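Local coordinates for protein carboxylic ester hydrolase (Aspergillus niger, PDB 7K4O) that hydrolyses ester bonds as a serine esterase of the tannase family, probably cleaving the galloyl esters of tannins, at residues Tyr455-Thr459 with Pro495-Asn499; Gly475-Asn481 with Leu498-Leu503. The contacts are given in a common frame with arbitrary orientation. Residue numbers count along the deposited sequence, not the author numbering.

Overall arrangement
Contacts 1 and 2 meet at Leu498 and Asn499, where strand 498-502 begins, and their centres lie about 11 Å apart on the same side of the chain's centre. Contact 1 ties one of the two outermost strands of the large mixed sheet, 455-460, to the turn leading into strand 498-502; it is small and partly buried, made by Arg456 and Tyr458 donating to backbone carbonyls and by the Tyr458 ring lying on Leu498. Contact 2 is larger and buried: strand 498-502 pairs by its backbone with the short strand 476-477 in a separate three-stranded antiparallel sheet, and ordered waters bridge the segments. Both include the glycosylated Asn499; contact 2 adds hydrogen bonds to the sugars.

Contact 1. Residues Tyr455-Thr459 with Pro495-Asn499; sequences YRLYT and PTTLN. With NAG (2-acetamido-2-deoxy-beta-D-glucopyranose), chain B.
Tyr458 lays one face of its ring against Leu498: CB of Leu498 stands 3.5 Å from the ring centroid and 12° off the normal, a CH-pi contact. Residues 455-459 have beta backbone conformation, on a border strand of the large mixed sheet, next to strand 410-416. Arg456 and Tyr458 point their CA-to-CB bonds toward 495-499, whereas Leu457 between them points away and packs on helix 425-438. The second segment turns at Thr496 (phi/psi -47/-56) before extending into strand 498-502. The backbones stay apart, with CA-CA distances of 8.4 Å for Arg456-Pro495 and 7.1 Å for Tyr458-Leu498, so side chains span the gap. Tyr458, chi1 m and chi2 85°, donates from OH to O of Pro495 at 2.6 Å; the same OH lies 3.6 Å from CG of Pro495. Arg456, m at chi1, t at chi2 and p at chi3, donates from NE to O of Pro495 at 3.2 Å and from NH2 to O of Thr496 at 2.9 Å, the latter near the guanidinium plane. Its NH1 is held by the backbone of Asn452, and Trp488 of helix 481-491 packs against both Arg456 and Pro495. Thr497 turns away and bonds Gln513, while Asn499 carries an N-linked NAG (ND2-C1 1.4 Å). The contact thus fastens a border strand of the alpha/beta-hydrolase sheet to the connection following helix 481-491. Because the carbonyls of Pro495 and Thr496 receive side-chain donors, the turn is anchored through backbone acceptors, with a cationic side chain binding neutral oxygens and no salt bridge between the segments.

Contact 2. Residues Gly475-Asn481 with Leu498-Leu503; sequences GPFPQTN and LNATVL. With NAG (2-acetamido-2-deoxy-beta-D-glucopyranose), chain B; MAN (alpha-D-mannopyranose), chain C.
Leu503, after Val502, Phe477, in the ladder, and Thr480, beside the glycosylated Asn499, bury the most area. Phe477 pairs with Thr501 as an antiparallel hydrogen-bonded pair, CA-CA 5.3 Å: N of Phe477 donates to O of Thr501 at 2.8 Å, and N of Thr501 to O of Phe477 at 2.9 Å. Leu503, chi1 m and chi2 t, brings CD1 to 3.8 Å from CB of Phe477 and CD2 to 3.4 Å from OE1 of Gln479; the Phe477 side chain, chi1 t, leads away from 498-503 at its end and touches Glu48 and Thr468. This short ladder is one edge of a three-stranded antiparallel sheet, 476-477, 498-502 and 511-514, beside the main hydrolase sheet. Flanking the Phe477-Thr501 pair, CB of Pro476 meets CB of Ala500 at 3.9 Å and CB of Pro478 meets CD2 of Leu498 at 3.8 Å. Thr480, chi1 p, sits at the N-cap position of helix 481-491, but its side chain makes no capping bond; OG1 instead accepts from ND2 of Asn499 at 3.0 Å, whose OD1 bonds Gln513 and Asn511. Water 4 links OG1 of Thr480 (2.7 Å), OD1 of Asn481 (2.8 Å) and O of Asn499 (2.7 Å). Asn499 is N-glycosylated (ND2 to NAG C1 1.4 Å): O6 of NAG bonds OG1 of Thr501 at 2.8 Å, and O4 of a mannose donates to OE1 of Gln479 at 2.7 Å.

Contact 1. Residues Tyr455-Thr459 with Pro495-Asn499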
ATOM      1  N   TYR A 455       0.697 -17.351   1.191  1.00 21.07           N
ATOM      2  CA  TYR A 455       0.927 -15.903   1.426  1.00 20.67           C
ATOM      3  C   TYR A 455       2.402 -15.633   1.129  1.00 21.60           C
ATOM      4  O   TYR A 455       3.257 -16.022   1.903  1.00 21.84           O
ATOM      5  CB  TYR A 455       0.552 -15.487   2.858  1.00 21.13           C
ATOM      6  CG  TYR A 455       1.003 -14.111   3.303  1.00 19.62           C
ATOM      7  CD1 TYR A 455       1.371 -13.117   2.392  1.00 19.64           C
ATOM      8  CD2 TYR A 455       1.019 -13.780   4.661  1.00 20.63           C
ATOM      9  CE1 TYR A 455       1.809 -11.856   2.828  1.00 20.07           C
ATOM     10  CE2 TYR A 455       1.421 -12.521   5.101  1.00 20.13           C
ATOM     11  CZ  TYR A 455       1.867 -11.578   4.185  1.00 20.88           C
ATOM     12  OH  TYR A 455       2.307 -10.362   4.607  1.00 21.29           O
ATOM     13  N   ARG A 456       2.657 -15.057  -0.028  1.00 21.12           N
ATOM     14  CA  ARG A 456       4.001 -14.803  -0.560  1.00 22.64           C
ATOM     15  C   ARG A 456       4.234 -13.307  -0.631  1.00 22.34           C
ATOM     16  O   ARG A 456       3.346 -12.540  -1.002  1.00 23.00           O
ATOM     17  CB  ARG A 456       4.180 -15.517  -1.912  1.00 22.45           C
ATOM     18  CG  ARG A 456       4.009 -17.021  -1.793  1.00 22.88           C
ATOM     19  CD  ARG A 456       4.031 -17.773  -3.132  1.00 23.90           C
ATOM     20  NE  ARG A 456       5.386 -17.790  -3.627  1.00 24.56           N
ATOM     21  CZ  ARG A 456       6.341 -18.630  -3.226  1.00 27.76           C
ATOM     22  NH1 ARG A 456       6.104 -19.583  -2.341  1.00 27.41           N
ATOM     23  NH2 ARG A 456       7.539 -18.532  -3.771  1.00 28.24           N
ATOM     24  N   LEU A 457       5.461 -12.925  -0.277  1.00 22.63           N
ATOM     25  CA  LEU A 457       5.898 -11.536  -0.139  1.00 22.87           C
ATOM     26  C   LEU A 457       7.128 -11.298  -1.019  1.00 22.78           C
ATOM     27  O   LEU A 457       8.084 -12.122  -0.973  1.00 24.84           O
ATOM     28  CB  LEU A 457       6.234 -11.286   1.338  1.00 22.12           C
ATOM     29  CG  LEU A 457       6.929  -9.968   1.639  1.00 22.93           C
ATOM     30  CD1 LEU A 457       6.059  -8.754   1.305  1.00 24.63           C
ATOM     31  CD2 LEU A 457       7.342  -9.962   3.106  1.00 24.88           C
ATOM     32  N   TYR A 458       7.125 -10.201  -1.733  1.00 23.43           N
ATOM     33  CA  TYR A 458       8.179  -9.876  -2.716  1.00 24.51           C
ATOM     34  C   TYR A 458       8.581  -8.416  -2.558  1.00 24.25           C
ATOM     35  O   TYR A 458       7.715  -7.538  -2.614  1.00 24.81           O
ATOM     36  CB  TYR A 458       7.701 -10.149  -4.150  1.00 24.49           C
ATOM     37  CG  TYR A 458       7.113 -11.510  -4.392  1.00 24.83           C
ATOM     38  CD1 TYR A 458       5.774 -11.728  -4.126  1.00 24.88           C
ATOM     39  CD2 TYR A 458       7.848 -12.559  -4.939  1.00 26.84           C
ATOM     40  CE1 TYR A 458       5.169 -12.947  -4.357  1.00 24.76           C
ATOM     41  CE2 TYR A 458       7.243 -13.785  -5.176  1.00 27.25           C
ATOM     42  CZ  TYR A 458       5.903 -13.981  -4.899  1.00 28.34           C
ATOM     43  OH  TYR A 458       5.255 -15.191  -5.102  1.00 29.47           O
ATOM     44  N   THR A 459       9.874  -8.120  -2.410  1.00 25.44           N
ATOM     45  CA  THR A 459      10.314  -6.715  -2.513  1.00 24.22           C
ATOM     46  C   THR A 459      10.659  -6.376  -3.955  1.00 24.83           C
ATOM     47  O   THR A 459      10.989  -7.304  -4.765  1.00 25.55           O
ATOM     48  CB  THR A 459      11.440  -6.368  -1.518  1.00 27.67           C
ATOM     49  OG1 THR A 459      12.698  -6.900  -1.947  1.00 28.79           O
ATOM     50  CG2 THR A 459      11.125  -6.837  -0.105  1.00 27.41           C
ATOM     51  N   PRO A 495       3.387 -18.992  -7.981  1.00 30.49           N
ATOM     52  CA  PRO A 495       4.346 -17.946  -8.346  1.00 28.91           C
ATOM     53  C   PRO A 495       5.668 -18.016  -7.598  1.00 30.87           C
ATOM     54  O   PRO A 495       5.943 -17.165  -6.707  1.00 27.77           O
ATOM     55  CB  PRO A 495       3.609 -16.654  -8.008  1.00 29.13           C
ATOM     56  CG  PRO A 495       2.709 -17.023  -6.894  1.00 29.84           C
ATOM     57  CD  PRO A 495       2.298 -18.457  -7.137  1.00 29.84           C
ATOM     58  N   THR A 496       6.488 -19.001  -7.936  1.00 26.83           N
ATOM     59  CA  THR A 496       7.799 -19.160  -7.272  1.00 28.79           C
ATOM     60  C   THR A 496       8.527 -17.820  -7.195  1.00 27.41           C
ATOM     61  O   THR A 496       8.967 -17.407  -6.080  1.00 30.44           O
ATOM     62  CB  THR A 496       8.596 -20.225  -8.028  1.00 34.59           C
ATOM     63  OG1 THR A 496       7.754 -21.377  -8.116  1.00 32.57           O
ATOM     64  CG2 THR A 496       9.864 -20.588  -7.317  1.00 37.20           C
ATOM     65  N   THR A 497       8.725 -17.173  -8.321  1.00 25.81           N
ATOM     66  CA  THR A 497       9.138 -15.761  -8.386  1.00 26.09           C
ATOM     67  C   THR A 497       7.931 -14.962  -8.866  1.00 26.58           C
ATOM     68  O   THR A 497       7.040 -15.528  -9.543  1.00 26.26           O
ATOM     69  CB  THR A 497      10.359 -15.554  -9.288  1.00 31.20           C
ATOM     70  OG1 THR A 497      10.025 -16.080 -10.581  1.00 29.78           O
ATOM     71  CG2 THR A 497      11.578 -16.211  -8.695  1.00 31.63           C
ATOM     72  N   LEU A 498       7.879 -13.670  -8.566  1.00 26.20           N
ATOM     73  CA  LEU A 498       6.792 -12.821  -9.073  1.00 26.30           C
ATOM     74  C   LEU A 498       7.225 -12.151 -10.382  1.00 28.56           C
ATOM     75  O   LEU A 498       8.323 -11.567 -10.435  1.00 24.81           O
ATOM     76  CB  LEU A 498       6.402 -11.771  -8.032  1.00 24.59           C
ATOM     77  CG  LEU A 498       5.218 -10.881  -8.424  1.00 23.93           C
ATOM     78  CD1 LEU A 498       3.985 -11.740  -8.637  1.00 25.12           C
ATOM     79  CD2 LEU A 498       4.956  -9.847  -7.316  1.00 23.93           C
ATOM     80  N   ASN A 499       6.384 -12.290 -11.400  1.00 25.59           N
ATOM     81  CA  ASN A 499       6.652 -11.706 -12.722  1.00 24.87           C
ATOM     82  C   ASN A 499       6.825 -10.202 -12.586  1.00 27.87           C
ATOM     83  O   ASN A 499       6.025  -9.548 -11.870  1.00 25.72           O
ATOM     84  CB  ASN A 499       5.499 -12.040 -13.658  1.00 26.16           C
ATOM     85  CG  ASN A 499       5.896 -12.031 -15.110  1.00 28.86           C
ATOM     86  OD1 ASN A 499       7.008 -12.485 -15.460  1.00 27.52           O
ATOM     87  ND2 ASN A 499       4.987 -11.517 -15.920  1.00 24.81           N
TER
HETATM   88  C1  NAG B   1       5.236 -11.489 -17.345  0.85 28.68           C
HETATM   89  C2  NAG B   1       3.982 -11.842 -18.088  0.91 27.72           C
HETATM   90  C3  NAG B   1       4.280 -11.855 -19.595  0.79 30.22           C
HETATM   91  C4  NAG B   1       4.880 -10.515 -20.014  1.00 31.14           C
HETATM   92  C5  NAG B   1       6.107 -10.257 -19.150  0.94 29.63           C
HETATM   93  C6  NAG B   1       6.774  -8.909 -19.431  1.00 30.00           C
HETATM   94  C7  NAG B   1       2.356 -13.230 -17.015  0.84 33.12           C
HETATM   95  C8  NAG B   1       1.815 -14.491 -16.520  0.86 36.82           C
HETATM   96  N2  NAG B   1       3.526 -13.118 -17.654  0.86 29.91           N
HETATM   97  O3  NAG B   1       3.046 -12.051 -20.304  0.85 28.34           O
HETATM   98  O4  NAG B   1       5.277 -10.672 -21.405  1.00 35.62           O
HETATM   99  O5  NAG B   1       5.698 -10.247 -17.780  0.85 27.27           O
HETATM  100  O6  NAG B   1       7.851  -8.706 -18.567  0.84 26.03           O
HETATM  101  O7  NAG B   1       1.635 -12.299 -16.833  1.00 38.84           O

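Contact 2. Residues Gly475-Asn481 with Leu498-Leu503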
ATOM      1  N   GLY A 475      14.960  -0.352 -12.775  1.00 33.92           N
ATOM      2  CA  GLY A 475      14.351  -1.294 -11.816  1.00 34.66           C
ATOM      3  C   GLY A 475      13.063  -1.851 -12.419  1.00 27.67           C
ATOM      4  O   GLY A 475      12.415  -1.192 -13.225  1.00 30.85           O
ATOM      5  N   PRO A 476      12.679  -3.054 -11.994  1.00 26.33           N
ATOM      6  CA  PRO A 476      11.479  -3.714 -12.496  1.00 28.54           C
ATOM      7  C   PRO A 476      10.253  -3.307 -11.679  1.00 31.22           C
ATOM      8  O   PRO A 476      10.376  -2.625 -10.669  1.00 30.17           O
ATOM      9  CB  PRO A 476      11.794  -5.181 -12.237  1.00 28.90           C
ATOM     10  CG  PRO A 476      12.540  -5.142 -10.934  1.00 29.18           C
ATOM     11  CD  PRO A 476      13.373  -3.881 -11.010  1.00 28.93           C
ATOM     12  N   PHE A 477       9.071  -3.716 -12.134  1.00 27.04           N
ATOM     13  CA  PHE A 477       7.830  -3.424 -11.388  1.00 27.14           C
ATOM     14  C   PHE A 477       6.848  -4.524 -11.717  1.00 27.77           C
ATOM     15  O   PHE A 477       6.768  -4.923 -12.878  1.00 27.74           O
ATOM     16  CB  PHE A 477       7.274  -2.058 -11.754  1.00 27.52           C
ATOM     17  CG  PHE A 477       6.298  -1.540 -10.733  1.00 27.65           C
ATOM     18  CD1 PHE A 477       6.739  -0.958  -9.551  1.00 28.70           C
ATOM     19  CD2 PHE A 477       4.943  -1.686 -10.952  1.00 27.62           C
ATOM     20  CE1 PHE A 477       5.814  -0.558  -8.590  1.00 28.53           C
ATOM     21  CE2 PHE A 477       4.027  -1.270 -10.000  1.00 29.47           C
ATOM     22  CZ  PHE A 477       4.468  -0.715  -8.820  1.00 29.76           C
ATOM     23  N   PRO A 478       6.081  -5.038 -10.725  1.00 25.81           N
ATOM     24  CA  PRO A 478       5.138  -6.133 -11.004  1.00 24.77           C
ATOM     25  C   PRO A 478       3.867  -5.573 -11.627  1.00 26.42           C
ATOM     26  O   PRO A 478       2.960  -5.121 -10.951  1.00 27.50           O
ATOM     27  CB  PRO A 478       4.959  -6.786  -9.637  1.00 25.22           C
ATOM     28  CG  PRO A 478       5.087  -5.597  -8.663  1.00 26.30           C
ATOM     29  CD  PRO A 478       6.150  -4.691  -9.291  1.00 25.77           C
ATOM     30  N   GLN A 479       3.802  -5.591 -12.954  1.00 25.61           N
ATOM     31  CA  GLN A 479       2.698  -5.011 -13.729  1.00 24.11           C
ATOM     32  C   GLN A 479       1.637  -6.068 -14.054  1.00 23.69           C
ATOM     33  O   GLN A 479       0.586  -5.717 -14.573  1.00 24.00           O
ATOM     34  CB  GLN A 479       3.262  -4.383 -15.008  1.00 26.23           C
ATOM     35  CG  GLN A 479       2.226  -3.621 -15.835  1.00 26.86           C
ATOM     36  CD  GLN A 479       2.870  -2.961 -17.064  1.00 28.38           C
ATOM     37  OE1 GLN A 479       3.618  -3.630 -17.794  1.00 27.57           O
ATOM     38  NE2 GLN A 479       2.507  -1.716 -17.340  1.00 26.69           N
ATOM     39  N   THR A 480       1.858  -7.313 -13.710  1.00 24.11           N
ATOM     40  CA  THR A 480       1.011  -8.426 -14.197  1.00 24.20           C
ATOM     41  C   THR A 480       0.441  -9.221 -13.012  1.00 23.76           C
ATOM     42  O   THR A 480       0.270 -10.434 -13.095  1.00 22.11           O
ATOM     43  CB  THR A 480       1.830  -9.267 -15.197  1.00 24.68           C
ATOM     44  OG1 THR A 480       3.037  -9.743 -14.589  1.00 24.58           O
ATOM     45  CG2 THR A 480       2.058  -8.502 -16.493  1.00 27.05           C
ATOM     46  N   ASN A 481       0.163  -8.561 -11.877  1.00 22.57           N
ATOM     47  CA  ASN A 481      -0.243  -9.324 -10.689  1.00 21.89           C
ATOM     48  C   ASN A 481      -1.614  -9.970 -10.864  1.00 20.62           C
ATOM     49  O   ASN A 481      -1.811 -11.037 -10.255  1.00 22.39           O
ATOM     50  CB  ASN A 481      -0.197  -8.479  -9.431  1.00 22.74           C
ATOM     51  CG  ASN A 481       1.219  -8.153  -9.023  1.00 22.92           C
ATOM     52  OD1 ASN A 481       2.181  -8.843  -9.411  1.00 22.33           O
ATOM     53  ND2 ASN A 481       1.360  -7.158  -8.146  1.00 22.44           N
ATOM     54  N   LEU A 498       7.879 -13.670  -8.566  1.00 26.20           N
ATOM     55  CA  LEU A 498       6.792 -12.821  -9.073  1.00 26.30           C
ATOM     56  C   LEU A 498       7.225 -12.151 -10.382  1.00 28.56           C
ATOM     57  O   LEU A 498       8.323 -11.567 -10.435  1.00 24.81           O
ATOM     58  CB  LEU A 498       6.402 -11.771  -8.032  1.00 24.59           C
ATOM     59  CG  LEU A 498       5.218 -10.881  -8.424  1.00 23.93           C
ATOM     60  CD1 LEU A 498       3.985 -11.740  -8.637  1.00 25.12           C
ATOM     61  CD2 LEU A 498       4.956  -9.847  -7.316  1.00 23.93           C
ATOM     62  N   ASN A 499       6.384 -12.290 -11.400  1.00 25.59           N
ATOM     63  CA  ASN A 499       6.652 -11.706 -12.722  1.00 24.87           C
ATOM     64  C   ASN A 499       6.825 -10.202 -12.586  1.00 27.87           C
ATOM     65  O   ASN A 499       6.025  -9.548 -11.870  1.00 25.72           O
ATOM     66  CB  ASN A 499       5.499 -12.040 -13.658  1.00 26.16           C
ATOM     67  CG  ASN A 499       5.896 -12.031 -15.110  1.00 28.86           C
ATOM     68  OD1 ASN A 499       7.008 -12.485 -15.460  1.00 27.52           O
ATOM     69  ND2 ASN A 499       4.987 -11.517 -15.920  1.00 24.81           N
ATOM     70  N   ALA A 500       7.763  -9.604 -13.318  1.00 25.75           N
ATOM     71  CA  ALA A 500       7.958  -8.150 -13.305  1.00 25.13           C
ATOM     72  C   ALA A 500       8.455  -7.625 -14.649  1.00 26.87           C
ATOM     73  O   ALA A 500       8.935  -8.423 -15.488  1.00 28.17           O
ATOM     74  CB  ALA A 500       8.890  -7.771 -12.194  1.00 26.64           C
ATOM     75  N   THR A 501       8.308  -6.335 -14.833  1.00 28.15           N
ATOM     76  CA  THR A 501       8.614  -5.661 -16.116  1.00 29.08           C
ATOM     77  C   THR A 501       9.322  -4.358 -15.846  1.00 30.11           C
ATOM     78  O   THR A 501       8.957  -3.646 -14.901  1.00 29.42           O
ATOM     79  CB  THR A 501       7.354  -5.444 -16.946  1.00 30.99           C
ATOM     80  OG1 THR A 501       6.671  -6.691 -17.040  1.00 30.10           O
ATOM     81  CG2 THR A 501       7.691  -4.904 -18.316  1.00 34.17           C
ATOM     82  N   VAL A 502      10.364  -4.077 -16.639  1.00 28.21           N
ATOM     83  CA  VAL A 502      11.021  -2.751 -16.612  1.00 30.75           C
ATOM     84  C   VAL A 502      10.139  -1.815 -17.408  1.00 29.83           C
ATOM     85  O   VAL A 502       9.871  -2.093 -18.588  1.00 33.27           O
ATOM     86  CB  VAL A 502      12.464  -2.842 -17.156  1.00 31.03           C
ATOM     87  CG1 VAL A 502      13.096  -1.456 -17.164  1.00 32.64           C
ATOM     88  CG2 VAL A 502      13.268  -3.843 -16.361  1.00 29.07           C
ATOM     89  N   LEU A 503       9.638  -0.749 -16.788  1.00 30.24           N
ATOM     90  CA  LEU A 503       8.593   0.093 -17.394  1.00 32.57           C
ATOM     91  C   LEU A 503       9.164   1.403 -17.967  1.00 36.37           C
ATOM     92  O   LEU A 503       8.369   2.156 -18.563  1.00 38.44           O
ATOM     93  CB  LEU A 503       7.512   0.419 -16.348  1.00 30.67           C
ATOM     94  CG  LEU A 503       6.796  -0.797 -15.744  1.00 32.31           C
ATOM     95  CD1 LEU A 503       5.677  -0.381 -14.780  1.00 30.48           C
ATOM     96  CD2 LEU A 503       6.242  -1.674 -16.863  1.00 31.17           C
TER
HETATM   97  C1  NAG B   1       5.236 -11.489 -17.345  0.85 28.68           C
HETATM   98  C2  NAG B   1       3.982 -11.842 -18.088  0.91 27.72           C
HETATM   99  C3  NAG B   1       4.280 -11.855 -19.595  0.79 30.22           C
HETATM  100  C4  NAG B   1       4.880 -10.515 -20.014  1.00 31.14           C
HETATM  101  C5  NAG B   1       6.107 -10.257 -19.150  0.94 29.63           C
HETATM  102  C6  NAG B   1       6.774  -8.909 -19.431  1.00 30.00           C
HETATM  103  C7  NAG B   1       2.356 -13.230 -17.015  0.84 33.12           C
HETATM  104  C8  NAG B   1       1.815 -14.491 -16.520  0.86 36.82           C
HETATM  105  N2  NAG B   1       3.526 -13.118 -17.654  0.86 29.91           N
HETATM  106  O3  NAG B   1       3.046 -12.051 -20.304  0.85 28.34           O
HETATM  107  O4  NAG B   1       5.277 -10.672 -21.405  1.00 35.62           O
HETATM  108  O5  NAG B   1       5.698 -10.247 -17.780  0.85 27.27           O
HETATM  109  O6  NAG B   1       7.851  -8.706 -18.567  0.84 26.03           O
HETATM  110  O7  NAG B   1       1.635 -12.299 -16.833  1.00 38.84           O
HETATM  111  C1  MAN C   6       3.404  -4.720 -23.913  1.00 45.91           C
HETATM  112  C2  MAN C   6       2.272  -4.312 -22.924  0.89 42.74           C
HETATM  113  C3  MAN C   6       2.908  -3.409 -21.870  0.57 39.21           C
HETATM  114  C4  MAN C   6       3.999  -4.125 -21.077  0.85 37.91           C
HETATM  115  C5  MAN C   6       5.011  -4.737 -22.065  1.00 40.84           C
HETATM  116  C6  MAN C   6       5.936  -5.752 -21.471  1.00 37.79           C
HETATM  117  O2  MAN C   6       1.726  -5.469 -22.279  0.92 36.25           O
HETATM  118  O3  MAN C   6       1.797  -2.957 -21.105  0.91 35.57           O
HETATM  119  O4  MAN C   6       4.668  -3.182 -20.235  0.85 31.84           O
HETATM  120  O5  MAN C   6       4.376  -5.445 -23.153  0.96 44.15           O
HETATM  121  O6  MAN C   6       6.998  -6.177 -22.475  0.91 36.98           O
HETATM  122  O   HOH W   1      10.067  -0.636 -13.919  1.00 45.87           O
HETATM  123  O   HOH W   2       5.106  -7.554 -14.752  1.00 26.17           O
HETATM  124  O   HOH W   3       4.301  -6.233 -18.175  1.00 30.06           O
HETATM  125  O   HOH W   4       3.384  -9.229 -11.914  1.00 24.64           O